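Local coordinates for protein arginase (Thermus thermophilus, PDB 2EF4) that probably catalyses the manganese-dependent hydrolysis of L-arginine to L-ornithine and urea, the step that yields urea in the urea cycle, at residues E33-L38 against S283-R288; N15-D20 against G93-L98; G46-S51 against R70-V75. One frame throughout, in Å; residues are numbered along the deposited sequence.

Overall arrangement
The three contacts lie in one arginase-fold subunit, built round a parallel sheet whose first three neighbouring strands are 41-47, 2-8 and 87-93. Contact 2 bears directly on the manganese site: its 93-98 loop carries the ligand His96, and the side chain of Arg17 comes within about 6 Å of that of Asp219, another ligand. Contact 3, where the chain leaves edge strand 41-47, is its close neighbour, with centres 12 Å apart and nearest atoms about 5 Å apart. Contact 1 joins helix 31-38 to the end of helix 272-284 near the surface, its centre 26 Å from that of contact 2 and 27 Å from that of contact 3.

Contact 1 of 3, residues E33-L38 against S283-R288; sequences EQLEDL and SLLGKR
Leu38, Leu285 and Lys287 carry most of this contact between helix 31-38 and the chain leaving helix 272-284. Leu38 sets both of its methyls against Lys287: CD1 lies 3.6 Å from Lys287 CB and also touches CG, while CD2 reaches over to Leu285, 4.2 Å from its CB. The two side chains of Leu38 and Lys287 meet at about a right angle. With CG anti to the backbone N (chi1 -176°) and every later torsion extended, the lysine runs on past the leucine, bringing its ammonium group towards Gln34. There one water completes the link, donating to Gln34 OE1 at 2.7 Å and accepting from Lys287 NZ at 2.6 Å; Gln34 OE1 and Lys287 NZ, 4.3 Å apart, do not bond directly.

Deeper in, the buried Leu35 turns CD2 onto CD2 of Leu285, a tight methyl contact of 3.5 Å. Leu35 also packs on Val42 of strand 41-47, and Leu282 touches Gln34, Leu38 and Lys287. The carbonyl O of Leu285 is hydrogen-bonded by the hydroxyl of Tyr40. The chain leaves helix 272-284 through a Schellman motif, after which Lys287 runs past helix 31-38: Gly286, at positive phi, is the C-prime residue of the motif, with Lys287 N bonded to Leu282 O and Gly286 N to Ser283 O.

Contact 2 of 3, residues N15-D20 against G93-L98; sequences NRRGVD and GGDHSL
Val19 presses its CB and CG2 against the backbone of Gly94 and Asp95, with CG2 3.3 Å from Asp95 OD1. The two loops that meet here follow strands 2-8 and 87-93, neighbours in the parallel sheet of the arginase fold, and lie at the end of the sheet where the binuclear manganese site of the arginases lies. Val19 and Gly94 are the closest pair of the two segments, their CA atoms 4.1 Å apart.

Next to this packing, Arg17 NH2 donates to Asp95 OD1 at 2.7 Å, the only direct salt bridge between the two segments. The bond is moderately bent (N-H...O 148°); the oxygen lies in the guanidinium plane, but is met on its anti side, 26° out of the carboxylate plane. A bend at chi3 (-61°) turns the guanidinium edge to the aspartate. Beside the bridge a water accepts from Arg17 NE and donates to the same OD1, closing a second path between the two groups. Arg17 NH1 is taken by Glu262 and Thr231, and Asp95 OD2 receives the N-H of Leu12, so that both charged groups are fixed from several directions.

Glu262 also accepts from the backbone N of His96, a manganese ligand whose ring stacks on Trp116, and thus links the arginine to the loop that supplies this ligand. At the far end of segment 15-20, Asp20 OD2 bonds Ser24 OG of a neighbouring subunit, while OD1 receives Arg16 NH2 at 2.9 Å.

Contact 3 of 3, residues G46-S51 against R70-V75; sequences GDVPVS and RAAALV
Val48 and Ala72 form the tightly packed part of this contact, in which the chain leaving edge strand 41-47 of the parallel arginase sheet lies against helix 66-81. Helix 66-81 is the helix of the beta-alpha-beta crossover from strand 41-47 to the parallel strand 87-93, with 2-8 between them in the sheet. Val48, buried, points its CG1 at the helix: the methyl sits 3.6 Å from the carbonyl O of Ala72 and reaches Ala72 CB at 4.5 Å. Its chi1 of 162° puts CG1 anti to the backbone N, on the Ala72 and Val75 side, and leaves CG2 beside the N. Against Val75 the two valine side chains lie antiparallel, alongside each other, CG1 to CG1 at 4.0 Å. Val6 of strand 2-8 and Leu76 of the helix also pack on Val48, joining the helix to the sheet.

Ala72 is where the backbones come closest, its CA 5.7 Å from Val50 CA. Its methyl faces the segment directly and lies 4.1 Å from Pro49 O, with Val50 CG2 close by at 4.3 Å. Val50 also touches Pro9, Met10 and Leu12 in the loop after strand 2-8.

Towards solvent the packing is looser. No hydrogen bond joins the segments anywhere, so the contact rests on van der Waals packing, and the exposed Pro49 and Val75 merely graze one another, Pro49 CD standing 4.5 Å from Val75 CG1.

Contact 1 of 3, residues E33-L38 against S283-R288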
ATOM      1  N   GLU A  33     -20.055 -22.392  -1.816  1.00 41.28           N
ATOM      2  CA  GLU A  33     -19.558 -23.364  -0.873  1.00 41.28           C
ATOM      3  C   GLU A  33     -19.986 -23.026   0.539  1.00 41.28           C
ATOM      4  O   GLU A  33     -20.425 -23.901   1.269  1.00 41.28           O
ATOM      5  CB  GLU A  33     -18.037 -23.442  -0.957  1.00 41.28           C
ATOM      6  CG  GLU A  33     -17.381 -24.128   0.231  1.00 41.28           C
ATOM      7  CD  GLU A  33     -15.876 -24.306   0.061  1.00 41.28           C
ATOM      8  OE1 GLU A  33     -15.479 -25.249  -0.658  1.00 41.28           O
ATOM      9  OE2 GLU A  33     -15.087 -23.510   0.631  1.00 41.28           O
ATOM     10  N   GLN A  34     -19.880 -21.759   0.924  1.00 41.28           N
ATOM     11  CA  GLN A  34     -20.266 -21.356   2.273  1.00 41.28           C
ATOM     12  C   GLN A  34     -21.766 -21.450   2.524  1.00 41.28           C
ATOM     13  O   GLN A  34     -22.195 -21.634   3.664  1.00 41.28           O
ATOM     14  CB  GLN A  34     -19.761 -19.941   2.569  1.00 41.28           C
ATOM     15  CG  GLN A  34     -18.239 -19.841   2.581  1.00 41.28           C
ATOM     16  CD  GLN A  34     -17.725 -18.484   3.039  1.00 41.28           C
ATOM     17  OE1 GLN A  34     -17.825 -18.136   4.217  1.00 41.28           O
ATOM     18  NE2 GLN A  34     -17.179 -17.709   2.106  1.00 41.28           N
ATOM     19  N   LEU A  35     -22.566 -21.303   1.473  1.00 41.28           N
ATOM     20  CA  LEU A  35     -24.008 -21.426   1.629  1.00 41.28           C
ATOM     21  C   LEU A  35     -24.308 -22.899   1.887  1.00 41.28           C
ATOM     22  O   LEU A  35     -25.224 -23.230   2.637  1.00 41.28           O
ATOM     23  CB  LEU A  35     -24.746 -20.956   0.375  1.00 41.28           C
ATOM     24  CG  LEU A  35     -24.828 -19.444   0.178  1.00 41.28           C
ATOM     25  CD1 LEU A  35     -25.433 -19.133  -1.175  1.00 41.28           C
ATOM     26  CD2 LEU A  35     -25.649 -18.837   1.300  1.00 41.28           C
ATOM     27  N   GLU A  36     -23.533 -23.786   1.265  1.00 41.28           N
ATOM     28  CA  GLU A  36     -23.724 -25.216   1.480  1.00 41.28           C
ATOM     29  C   GLU A  36     -23.282 -25.585   2.899  1.00 41.28           C
ATOM     30  O   GLU A  36     -23.953 -26.365   3.584  1.00 41.28           O
ATOM     31  CB  GLU A  36     -22.926 -26.026   0.461  1.00 41.28           C
ATOM     32  CG  GLU A  36     -23.363 -25.804  -0.976  1.00 41.28           C
ATOM     33  CD  GLU A  36     -22.667 -26.734  -1.940  1.00 41.28           C
ATOM     34  OE1 GLU A  36     -21.432 -26.905  -1.811  1.00 41.28           O
ATOM     35  OE2 GLU A  36     -23.356 -27.284  -2.830  1.00 41.28           O
ATOM     36  N   ASP A  37     -22.157 -25.021   3.334  1.00 41.28           N
ATOM     37  CA  ASP A  37     -21.635 -25.274   4.676  1.00 41.28           C
ATOM     38  C   ASP A  37     -22.684 -24.869   5.702  1.00 41.28           C
ATOM     39  O   ASP A  37     -22.717 -25.389   6.817  1.00 41.28           O
ATOM     40  CB  ASP A  37     -20.363 -24.453   4.941  1.00 41.28           C
ATOM     41  CG  ASP A  37     -19.168 -24.920   4.121  1.00 41.28           C
ATOM     42  OD1 ASP A  37     -19.253 -25.989   3.474  1.00 41.28           O
ATOM     43  OD2 ASP A  37     -18.133 -24.212   4.140  1.00 41.28           O
ATOM     44  N   LEU A  38     -23.527 -23.920   5.311  1.00 41.28           N
ATOM     45  CA  LEU A  38     -24.581 -23.398   6.167  1.00 41.28           C
ATOM     46  C   LEU A  38     -25.750 -24.379   6.245  1.00 41.28           C
ATOM     47  O   LEU A  38     -26.511 -24.367   7.213  1.00 41.28           O
ATOM     48  CB  LEU A  38     -25.044 -22.041   5.624  1.00 41.28           C
ATOM     49  CG  LEU A  38     -25.433 -20.948   6.620  1.00 41.28           C
ATOM     50  CD1 LEU A  38     -24.367 -20.850   7.696  1.00 41.28           C
ATOM     51  CD2 LEU A  38     -25.587 -19.613   5.896  1.00 41.28           C
ATOM     52  N   SER A 283     -24.927 -13.946   6.925  1.00 41.28           N
ATOM     53  CA  SER A 283     -25.664 -13.494   8.102  1.00 41.28           C
ATOM     54  C   SER A 283     -27.129 -13.325   7.759  1.00 41.28           C
ATOM     55  O   SER A 283     -28.005 -13.696   8.544  1.00 41.28           O
ATOM     56  CB  SER A 283     -25.122 -12.167   8.622  1.00 41.28           C
ATOM     57  OG  SER A 283     -23.833 -12.356   9.152  1.00 41.28           O
ATOM     58  N   LEU A 284     -27.398 -12.768   6.586  1.00 41.28           N
ATOM     59  CA  LEU A 284     -28.773 -12.574   6.180  1.00 41.28           C
ATOM     60  C   LEU A 284     -29.452 -13.935   6.082  1.00 41.28           C
ATOM     61  O   LEU A 284     -30.658 -14.064   6.288  1.00 41.28           O
ATOM     62  CB  LEU A 284     -28.843 -11.841   4.840  1.00 41.28           C
ATOM     63  CG  LEU A 284     -30.270 -11.476   4.424  1.00 41.28           C
ATOM     64  CD1 LEU A 284     -30.834 -10.438   5.400  1.00 41.28           C
ATOM     65  CD2 LEU A 284     -30.286 -10.944   3.003  1.00 41.28           C
ATOM     66  N   LEU A 285     -28.667 -14.966   5.800  1.00 41.28           N
ATOM     67  CA  LEU A 285     -29.234 -16.296   5.687  1.00 41.28           C
ATOM     68  C   LEU A 285     -29.146 -17.107   6.961  1.00 41.28           C
ATOM     69  O   LEU A 285     -29.335 -18.303   6.965  1.00 41.28           O
ATOM     70  CB  LEU A 285     -28.603 -17.043   4.518  1.00 41.28           C
ATOM     71  CG  LEU A 285     -29.491 -17.024   3.273  1.00 41.28           C
ATOM     72  CD1 LEU A 285     -29.789 -15.646   2.909  1.00 41.28           C
ATOM     73  CD2 LEU A 285     -28.808 -17.629   2.127  1.00 41.28           C
ATOM     74  N   GLY A 286     -28.846 -16.432   8.056  1.00 41.28           N
ATOM     75  CA  GLY A 286     -28.801 -17.105   9.335  1.00 41.28           C
ATOM     76  C   GLY A 286     -27.477 -17.576   9.886  1.00 41.28           C
ATOM     77  O   GLY A 286     -27.464 -18.318  10.862  1.00 41.28           O
ATOM     78  N   LYS A 287     -26.357 -17.176   9.301  1.00 41.28           N
ATOM     79  CA  LYS A 287     -25.098 -17.639   9.860  1.00 41.28           C
ATOM     80  C   LYS A 287     -24.809 -16.865  11.145  1.00 41.28           C
ATOM     81  O   LYS A 287     -24.884 -15.634  11.168  1.00 41.28           O
ATOM     82  CB  LYS A 287     -23.936 -17.461   8.874  1.00 41.28           C
ATOM     83  CG  LYS A 287     -22.622 -18.043   9.427  1.00 41.28           C
ATOM     84  CD  LYS A 287     -21.401 -17.894   8.505  1.00 41.28           C
ATOM     85  CE  LYS A 287     -20.170 -18.544   9.150  1.00 41.28           C
ATOM     86  NZ  LYS A 287     -18.929 -18.391   8.338  1.00 41.28           N
ATOM     87  N   ARG A 288     -24.485 -17.590  12.212  1.00 41.28           N
ATOM     88  CA  ARG A 288     -24.169 -16.978  13.500  1.00 41.28           C
ATOM     89  C   ARG A 288     -22.805 -17.494  13.940  1.00 41.28           C
ATOM     90  O   ARG A 288     -22.367 -18.555  13.490  1.00 41.28           O
ATOM     91  CB  ARG A 288     -25.212 -17.359  14.557  1.00 41.28           C
ATOM     92  CG  ARG A 288     -26.658 -17.156  14.137  1.00 41.28           C
ATOM     93  CD  ARG A 288     -27.537 -16.782  15.323  1.00 41.28           C
ATOM     94  NE  ARG A 288     -27.729 -15.334  15.422  1.00 41.28           N
ATOM     95  CZ  ARG A 288     -27.110 -14.540  16.291  1.00 41.28           C
ATOM     96  NH1 ARG A 288     -27.364 -13.237  16.283  1.00 41.28           N
ATOM     97  NH2 ARG A 288     -26.251 -15.044  17.171  1.00 41.28           N
TER
HETATM   98  O   HOH W   1     -18.984 -19.689   6.069  1.00 41.28           O

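Contact 2 of 3, residues N15-D20 against G93-L98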
ATOM      1  N   ASN A  15     -19.583   5.686 -18.630  1.00 41.28           N
ATOM      2  CA  ASN A  15     -18.238   5.146 -18.754  1.00 41.28           C
ATOM      3  C   ASN A  15     -18.234   3.848 -17.961  1.00 41.28           C
ATOM      4  O   ASN A  15     -19.120   3.624 -17.138  1.00 41.28           O
ATOM      5  CB  ASN A  15     -17.205   6.113 -18.161  1.00 41.28           C
ATOM      6  CG  ASN A  15     -17.710   7.554 -18.092  1.00 41.28           C
ATOM      7  OD1 ASN A  15     -18.046   8.054 -17.015  1.00 41.28           O
ATOM      8  ND2 ASN A  15     -17.767   8.225 -19.244  1.00 41.28           N
ATOM      9  N   ARG A  16     -17.262   2.982 -18.212  1.00 41.28           N
ATOM     10  CA  ARG A  16     -17.206   1.742 -17.457  1.00 41.28           C
ATOM     11  C   ARG A  16     -16.663   2.037 -16.069  1.00 41.28           C
ATOM     12  O   ARG A  16     -15.984   3.039 -15.861  1.00 41.28           O
ATOM     13  CB  ARG A  16     -16.318   0.706 -18.147  1.00 41.28           C
ATOM     14  CG  ARG A  16     -17.025  -0.094 -19.227  1.00 41.28           C
ATOM     15  CD  ARG A  16     -16.183  -1.275 -19.681  1.00 41.28           C
ATOM     16  NE  ARG A  16     -15.928  -2.225 -18.600  1.00 41.28           N
ATOM     17  CZ  ARG A  16     -15.011  -3.185 -18.658  1.00 41.28           C
ATOM     18  NH1 ARG A  16     -14.259  -3.324 -19.748  1.00 41.28           N
ATOM     19  NH2 ARG A  16     -14.835  -3.996 -17.623  1.00 41.28           N
ATOM     20  N   ARG A  17     -16.983   1.165 -15.120  1.00 41.28           N
ATOM     21  CA  ARG A  17     -16.518   1.321 -13.752  1.00 41.28           C
ATOM     22  C   ARG A  17     -15.827   0.036 -13.309  1.00 41.28           C
ATOM     23  O   ARG A  17     -15.097   0.025 -12.321  1.00 41.28           O
ATOM     24  CB  ARG A  17     -17.694   1.646 -12.814  1.00 41.28           C
ATOM     25  CG  ARG A  17     -18.330   3.026 -13.043  1.00 41.28           C
ATOM     26  CD  ARG A  17     -19.484   3.295 -12.070  1.00 41.28           C
ATOM     27  NE  ARG A  17     -20.555   2.315 -12.234  1.00 41.28           N
ATOM     28  CZ  ARG A  17     -21.426   1.978 -11.286  1.00 41.28           C
ATOM     29  NH1 ARG A  17     -21.365   2.547 -10.088  1.00 41.28           N
ATOM     30  NH2 ARG A  17     -22.346   1.053 -11.530  1.00 41.28           N
ATOM     31  N   GLY A  18     -16.063  -1.042 -14.051  1.00 41.28           N
ATOM     32  CA  GLY A  18     -15.453  -2.322 -13.730  1.00 41.28           C
ATOM     33  C   GLY A  18     -16.304  -3.256 -12.885  1.00 41.28           C
ATOM     34  O   GLY A  18     -15.850  -4.335 -12.503  1.00 41.28           O
ATOM     35  N   VAL A  19     -17.546  -2.873 -12.610  1.00 41.28           N
ATOM     36  CA  VAL A  19     -18.395  -3.711 -11.776  1.00 41.28           C
ATOM     37  C   VAL A  19     -18.921  -4.988 -12.435  1.00 41.28           C
ATOM     38  O   VAL A  19     -19.505  -5.836 -11.755  1.00 41.28           O
ATOM     39  CB  VAL A  19     -19.578  -2.897 -11.193  1.00 41.28           C
ATOM     40  CG1 VAL A  19     -19.031  -1.718 -10.379  1.00 41.28           C
ATOM     41  CG2 VAL A  19     -20.495  -2.415 -12.304  1.00 41.28           C
ATOM     42  N   ASP A  20     -18.699  -5.142 -13.739  1.00 41.28           N
ATOM     43  CA  ASP A  20     -19.146  -6.342 -14.440  1.00 41.28           C
ATOM     44  C   ASP A  20     -18.382  -7.555 -13.932  1.00 41.28           C
ATOM     45  O   ASP A  20     -18.800  -8.694 -14.116  1.00 41.28           O
ATOM     46  CB  ASP A  20     -18.950  -6.193 -15.949  1.00 41.28           C
ATOM     47  CG  ASP A  20     -17.514  -5.853 -16.324  1.00 41.28           C
ATOM     48  OD1 ASP A  20     -16.984  -4.844 -15.802  1.00 41.28           O
ATOM     49  OD2 ASP A  20     -16.920  -6.584 -17.148  1.00 41.28           O
ATOM     50  N   GLY A  93     -23.940  -9.085  -8.730  1.00 41.28           N
ATOM     51  CA  GLY A  93     -23.794  -8.159  -9.816  1.00 41.28           C
ATOM     52  C   GLY A  93     -22.706  -7.127  -9.816  1.00 41.28           C
ATOM     53  O   GLY A  93     -21.705  -7.162  -9.081  1.00 41.28           O
ATOM     54  N   GLY A  94     -22.952  -6.227 -10.758  1.00 41.28           N
ATOM     55  CA  GLY A  94     -22.161  -5.059 -11.005  1.00 41.28           C
ATOM     56  C   GLY A  94     -23.247  -4.011 -10.825  1.00 41.28           C
ATOM     57  O   GLY A  94     -23.810  -3.911  -9.733  1.00 41.28           O
ATOM     58  N   ASP A  95     -23.579  -3.286 -11.895  1.00 41.28           N
ATOM     59  CA  ASP A  95     -24.592  -2.222 -11.866  1.00 41.28           C
ATOM     60  C   ASP A  95     -25.839  -2.483 -11.038  1.00 41.28           C
ATOM     61  O   ASP A  95     -26.476  -3.517 -11.185  1.00 41.28           O
ATOM     62  CB  ASP A  95     -25.054  -1.884 -13.278  1.00 41.28           C
ATOM     63  CG  ASP A  95     -23.998  -1.177 -14.071  1.00 41.28           C
ATOM     64  OD1 ASP A  95     -23.072  -0.638 -13.439  1.00 41.28           O
ATOM     65  OD2 ASP A  95     -24.096  -1.147 -15.316  1.00 41.28           O
ATOM     66  N   HIS A  96     -26.208  -1.522 -10.198  1.00 41.28           N
ATOM     67  CA  HIS A  96     -27.403  -1.686  -9.371  1.00 41.28           C
ATOM     68  C   HIS A  96     -28.667  -1.670 -10.225  1.00 41.28           C
ATOM     69  O   HIS A  96     -29.763  -1.939  -9.740  1.00 41.28           O
ATOM     70  CB  HIS A  96     -27.477  -0.591  -8.301  1.00 41.28           C
ATOM     71  CG  HIS A  96     -28.132  -1.050  -7.034  1.00 41.28           C
ATOM     72  ND1 HIS A  96     -27.945  -0.415  -5.826  1.00 41.28           N
ATOM     73  CD2 HIS A  96     -28.924  -2.119  -6.783  1.00 41.28           C
ATOM     74  CE1 HIS A  96     -28.587  -1.080  -4.881  1.00 41.28           C
ATOM     75  NE2 HIS A  96     -29.188  -2.116  -5.433  1.00 41.28           N
ATOM     76  N   SER A  97     -28.497  -1.363 -11.506  1.00 41.28           N
ATOM     77  CA  SER A  97     -29.601  -1.323 -12.444  1.00 41.28           C
ATOM     78  C   SER A  97     -30.305  -2.665 -12.511  1.00 41.28           C
ATOM     79  O   SER A  97     -31.496  -2.744 -12.815  1.00 41.28           O
ATOM     80  CB  SER A  97     -29.090  -0.979 -13.836  1.00 41.28           C
ATOM     81  OG  SER A  97     -28.443   0.274 -13.858  1.00 41.28           O
ATOM     82  N   LEU A  98     -29.565  -3.728 -12.231  1.00 41.28           N
ATOM     83  CA  LEU A  98     -30.122  -5.067 -12.287  1.00 41.28           C
ATOM     84  C   LEU A  98     -31.301  -5.265 -11.337  1.00 41.28           C
ATOM     85  O   LEU A  98     -32.195  -6.082 -11.602  1.00 41.28           O
ATOM     86  CB  LEU A  98     -29.025  -6.101 -11.990  1.00 41.28           C
ATOM     87  CG  LEU A  98     -28.481  -6.182 -10.566  1.00 41.28           C
ATOM     88  CD1 LEU A  98     -29.431  -7.027  -9.721  1.00 41.28           C
ATOM     89  CD2 LEU A  98     -27.087  -6.812 -10.575  1.00 41.28           C
TER
HETATM   90  O   HOH W   2     -21.380   1.171 -14.646  1.00 41.28           O

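Contact 3 of 3, residues G46-S51 against R70-V75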
ATOM      1  N   GLY A  46     -25.678 -19.611 -13.235  1.00 41.28           N
ATOM      2  CA  GLY A  46     -24.803 -18.969 -14.200  1.00 41.28           C
ATOM      3  C   GLY A  46     -25.029 -17.472 -14.305  1.00 41.28           C
ATOM      4  O   GLY A  46     -25.471 -16.834 -13.346  1.00 41.28           O
ATOM      5  N   ASP A  47     -24.738 -16.914 -15.477  1.00 41.28           N
ATOM      6  CA  ASP A  47     -24.884 -15.486 -15.707  1.00 41.28           C
ATOM      7  C   ASP A  47     -25.916 -15.108 -16.760  1.00 41.28           C
ATOM      8  O   ASP A  47     -26.187 -15.864 -17.694  1.00 41.28           O
ATOM      9  CB  ASP A  47     -23.543 -14.867 -16.122  1.00 41.28           C
ATOM     10  CG  ASP A  47     -22.564 -14.729 -14.960  1.00 41.28           C
ATOM     11  OD1 ASP A  47     -22.962 -14.928 -13.793  1.00 41.28           O
ATOM     12  OD2 ASP A  47     -21.383 -14.405 -15.219  1.00 41.28           O
ATOM     13  N   VAL A  48     -26.485 -13.918 -16.593  1.00 41.28           N
ATOM     14  CA  VAL A  48     -27.445 -13.386 -17.537  1.00 41.28           C
ATOM     15  C   VAL A  48     -26.620 -12.737 -18.645  1.00 41.28           C
ATOM     16  O   VAL A  48     -25.676 -11.982 -18.368  1.00 41.28           O
ATOM     17  CB  VAL A  48     -28.344 -12.307 -16.884  1.00 41.28           C
ATOM     18  CG1 VAL A  48     -29.016 -11.468 -17.951  1.00 41.28           C
ATOM     19  CG2 VAL A  48     -29.389 -12.971 -15.999  1.00 41.28           C
ATOM     20  N   PRO A  49     -26.946 -13.041 -19.913  1.00 41.28           N
ATOM     21  CA  PRO A  49     -26.197 -12.447 -21.025  1.00 41.28           C
ATOM     22  C   PRO A  49     -26.295 -10.931 -20.947  1.00 41.28           C
ATOM     23  O   PRO A  49     -27.387 -10.383 -20.828  1.00 41.28           O
ATOM     24  CB  PRO A  49     -26.909 -12.995 -22.258  1.00 41.28           C
ATOM     25  CG  PRO A  49     -27.407 -14.332 -21.795  1.00 41.28           C
ATOM     26  CD  PRO A  49     -27.930 -14.024 -20.403  1.00 41.28           C
ATOM     27  N   VAL A  50     -25.162 -10.249 -20.998  1.00 41.28           N
ATOM     28  CA  VAL A  50     -25.191  -8.791 -20.945  1.00 41.28           C
ATOM     29  C   VAL A  50     -24.297  -8.198 -22.026  1.00 41.28           C
ATOM     30  O   VAL A  50     -23.159  -8.647 -22.205  1.00 41.28           O
ATOM     31  CB  VAL A  50     -24.705  -8.229 -19.584  1.00 41.28           C
ATOM     32  CG1 VAL A  50     -24.976  -6.718 -19.534  1.00 41.28           C
ATOM     33  CG2 VAL A  50     -25.383  -8.941 -18.432  1.00 41.28           C
ATOM     34  N   SER A  51     -24.807  -7.193 -22.735  1.00 41.28           N
ATOM     35  CA  SER A  51     -24.045  -6.520 -23.779  1.00 41.28           C
ATOM     36  C   SER A  51     -22.923  -5.708 -23.048  1.00 41.28           C
ATOM     37  O   SER A  51     -23.088  -5.285 -21.958  1.00 41.28           O
ATOM     38  CB  SER A  51     -24.951  -5.555 -24.491  1.00 41.28           C
ATOM     39  N   ARG A  70     -32.119  -2.471 -20.058  1.00 41.28           N
ATOM     40  CA  ARG A  70     -33.510  -2.916 -19.989  1.00 41.28           C
ATOM     41  C   ARG A  70     -33.625  -4.377 -20.426  1.00 41.28           C
ATOM     42  O   ARG A  70     -34.352  -5.166 -19.816  1.00 41.28           O
ATOM     43  CB  ARG A  70     -34.372  -2.046 -20.909  1.00 41.28           C
ATOM     44  CG  ARG A  70     -35.819  -2.504 -21.084  1.00 41.28           C
ATOM     45  CD  ARG A  70     -36.617  -1.514 -21.961  1.00 41.28           C
ATOM     46  NE  ARG A  70     -37.964  -2.001 -22.276  1.00 41.28           N
ATOM     47  CZ  ARG A  70     -38.209  -3.093 -22.998  1.00 41.28           C
ATOM     48  NH1 ARG A  70     -37.196  -3.802 -23.486  1.00 41.28           N
ATOM     49  NH2 ARG A  70     -39.461  -3.500 -23.201  1.00 41.28           N
ATOM     50  N   ALA A  71     -32.895  -4.720 -21.489  1.00 41.28           N
ATOM     51  CA  ALA A  71     -32.912  -6.063 -22.058  1.00 41.28           C
ATOM     52  C   ALA A  71     -32.345  -7.111 -21.113  1.00 41.28           C
ATOM     53  O   ALA A  71     -32.882  -8.207 -20.991  1.00 41.28           O
ATOM     54  CB  ALA A  71     -32.140  -6.068 -23.373  1.00 41.28           C
ATOM     55  N   ALA A  72     -31.246  -6.774 -20.451  1.00 41.28           N
ATOM     56  CA  ALA A  72     -30.619  -7.695 -19.507  1.00 41.28           C
ATOM     57  C   ALA A  72     -31.484  -7.864 -18.252  1.00 41.28           C
ATOM     58  O   ALA A  72     -31.641  -8.979 -17.732  1.00 41.28           O
ATOM     59  CB  ALA A  72     -29.230  -7.178 -19.123  1.00 41.28           C
ATOM     60  N   ALA A  73     -32.038  -6.755 -17.766  1.00 41.28           N
ATOM     61  CA  ALA A  73     -32.881  -6.776 -16.563  1.00 41.28           C
ATOM     62  C   ALA A  73     -34.156  -7.577 -16.820  1.00 41.28           C
ATOM     63  O   ALA A  73     -34.698  -8.215 -15.917  1.00 41.28           O
ATOM     64  CB  ALA A  73     -33.226  -5.337 -16.131  1.00 41.28           C
ATOM     65  N   LEU A  74     -34.615  -7.544 -18.068  1.00 41.28           N
ATOM     66  CA  LEU A  74     -35.804  -8.268 -18.472  1.00 41.28           C
ATOM     67  C   LEU A  74     -35.527  -9.767 -18.435  1.00 41.28           C
ATOM     68  O   LEU A  74     -36.338 -10.543 -17.921  1.00 41.28           O
ATOM     69  CB  LEU A  74     -36.223  -7.831 -19.878  1.00 41.28           C
ATOM     70  CG  LEU A  74     -37.356  -8.624 -20.547  1.00 41.28           C
ATOM     71  CD1 LEU A  74     -38.556  -8.726 -19.627  1.00 41.28           C
ATOM     72  CD2 LEU A  74     -37.740  -7.942 -21.850  1.00 41.28           C
ATOM     73  N   VAL A  75     -34.389 -10.181 -18.990  1.00 41.28           N
ATOM     74  CA  VAL A  75     -34.018 -11.596 -18.981  1.00 41.28           C
ATOM     75  C   VAL A  75     -33.910 -12.045 -17.524  1.00 41.28           C
ATOM     76  O   VAL A  75     -34.350 -13.136 -17.168  1.00 41.28           O
ATOM     77  CB  VAL A  75     -32.655 -11.850 -19.680  1.00 41.28           C
ATOM     78  CG1 VAL A  75     -32.242 -13.315 -19.499  1.00 41.28           C
ATOM     79  CG2 VAL A  75     -32.758 -11.517 -21.168  1.00 41.28           C
TER